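PDB 3TTY: beta-galactosidase, which hydrolyses beta-galactosides, releasing terminal non-reducing beta-D-galactose, as a TIM-barrel glycoside hydrolase and binds galactose in its active site. Local coordinates for the interface of chains A and B. Coordinates in Å, arbitrary orientation; residue numbers count along the deposited sequence, not the author numbering. Chains: chain A/B, Beta-galactosidase.

The interface of chains A and B. Residues chain A 183, 185-186; chain B 18-19, 45, 351.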
loop_
_atom_site.group_PDB
_atom_site.type_symbol
_atom_site.label_atom_id
_atom_site.label_comp_id
_atom_site.label_asym_id
_atom_site.label_seq_id
_atom_site.Cartn_x
_atom_site.Cartn_y
_atom_site.Cartn_z
ATOM N N ASN A 183 -6.221 14.653 28.494
ATOM C CA ASN A 183 -7.670 14.402 28.480
ATOM C C ASN A 183 -8.061 12.922 28.652
ATOM O O ASN A 183 -8.913 12.401 27.941
ATOM C CB ASN A 183 -8.301 14.968 27.210
ATOM C CG ASN A 183 -9.696 15.499 27.458
ATOM O OD1 ASN A 183 -9.912 16.257 28.406
ATOM N ND2 ASN A 183 -10.658 15.067 26.645
ATOM N N SER A 185 -9.847 11.213 30.586
ATOM C CA SER A 185 -11.192 10.751 30.937
ATOM C C SER A 185 -11.903 10.244 29.679
ATOM O O SER A 185 -12.872 9.483 29.771
ATOM C CB SER A 185 -12.003 11.827 31.644
ATOM O OG SER A 185 -12.304 12.877 30.756
ATOM N N PHE A 186 -11.405 10.657 28.512
ATOM C CA PHE A 186 -11.871 10.142 27.218
ATOM C C PHE A 186 -11.418 8.685 27.058
ATOM O O PHE A 186 -10.279 8.350 27.374
ATOM C CB PHE A 186 -11.304 11.006 26.081
ATOM C CG PHE A 186 -11.736 10.582 24.687
ATOM C CD1 PHE A 186 -13.012 10.849 24.225
ATOM C CD2 PHE A 186 -10.839 9.971 23.824
ATOM C CE1 PHE A 186 -13.395 10.492 22.942
ATOM C CE2 PHE A 186 -11.216 9.600 22.538
ATOM C CZ PHE A 186 -12.493 9.860 22.096
ATOM N N GLU B 18 -18.534 13.691 32.931
ATOM C CA GLU B 18 -17.336 13.365 33.710
ATOM C C GLU B 18 -16.025 13.856 33.067
ATOM O O GLU B 18 -14.990 13.910 33.732
ATOM C CB GLU B 18 -17.275 11.870 34.075
ATOM C CG GLU B 18 -17.033 10.930 32.920
ATOM C CD GLU B 18 -18.316 10.406 32.308
ATOM O OE1 GLU B 18 -18.357 9.209 31.971
ATOM O OE2 GLU B 18 -19.284 11.189 32.153
ATOM N N GLN B 19 -16.072 14.233 31.787
ATOM C CA GLN B 19 -14.943 14.934 31.157
ATOM C C GLN B 19 -14.925 16.430 31.536
ATOM O O GLN B 19 -13.953 17.134 31.265
ATOM C CB GLN B 19 -14.987 14.815 29.627
ATOM C CG GLN B 19 -14.937 13.405 29.064
ATOM C CD GLN B 19 -15.291 13.371 27.574
ATOM O OE1 GLN B 19 -15.360 14.416 26.917
ATOM N NE2 GLN B 19 -15.517 12.167 27.038
ATOM N N PHE B 45 -17.720 5.313 28.711
ATOM C CA PHE B 45 -16.263 5.150 28.764
ATOM C C PHE B 45 -15.582 5.579 30.066
ATOM O O PHE B 45 -14.641 6.364 30.057
ATOM C CB PHE B 45 -15.601 5.840 27.570
ATOM C CG PHE B 45 -15.831 5.136 26.260
ATOM C CD1 PHE B 45 -15.367 3.837 26.064
ATOM C CD2 PHE B 45 -16.493 5.780 25.217
ATOM C CE1 PHE B 45 -15.556 3.175 24.840
ATOM C CE2 PHE B 45 -16.696 5.129 23.982
ATOM C CZ PHE B 45 -16.229 3.821 23.802
ATOM N N VAL B 351 -12.406 17.529 24.158
ATOM C CA VAL B 351 -11.508 18.671 24.234
ATOM C C VAL B 351 -10.044 18.566 23.731
ATOM O O VAL B 351 -9.502 19.583 23.336
ATOM C CB VAL B 351 -11.591 19.313 25.657
ATOM C CG1 VAL B 351 -10.464 20.267 25.888
ATOM C CG2 VAL B 351 -12.933 20.021 25.828
HETATM O O HOH W 1 -13.930 8.634 32.173
HETATM O O HOH W 2 -13.207 16.425 26.620
HETATM O O HOH W 3 -15.716 9.529 28.822
#
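A:Ser185 packs against the flank of B:Gln19 where a loop of chain A, running into the 3-10 helix 186-188, meets the 3-10 helix 17-19 of a second copy. The residues belong to the catalytic, beta-galactosidase family region; the family's trimerisation domain makes the deposited trimer a likely biological one. The patch illustrates how water can join two polar protein surfaces.

Among these residues the direct contacts are van der Waals. A chi1 of 68° tucks the hydroxyl OG of A:Ser185 back over its own main chain, and it rests on the aliphatic part of B:Gln19, 3.2 Å from CG. Beyond CG the glutamine chain runs extended alongside A:Phe186, the two side chains parallel in the same sense. The amide nitrogen NE2 of B:Gln19 meets the ring edge in its plane, 4.0 Å from CD1 of A:Phe186, while amide and ring planes are turned 73° apart.

The polar links described here run through water, and the B:Gln19 amide uses both ends. NE2 points almost straight at water 3, over a long 3.2 Å, and this water also reaches the carbonyl O of A:Ser185. That carbonyl contacts water 1, which would have to donate to both it and, over another long leg, the carbonyl O of B:Phe45, a galactose-pocket residue; this edge of the interface thus probably lies close to the active site. OE1 of B:Gln19 is 3.0 Å from water 2. The backbone N of B:Val351 meets that water at a strongly bent, probably weak angle. Straighter is the link from the side-chain amide ND2 of A:Asn183, 2.9 Å from water 2.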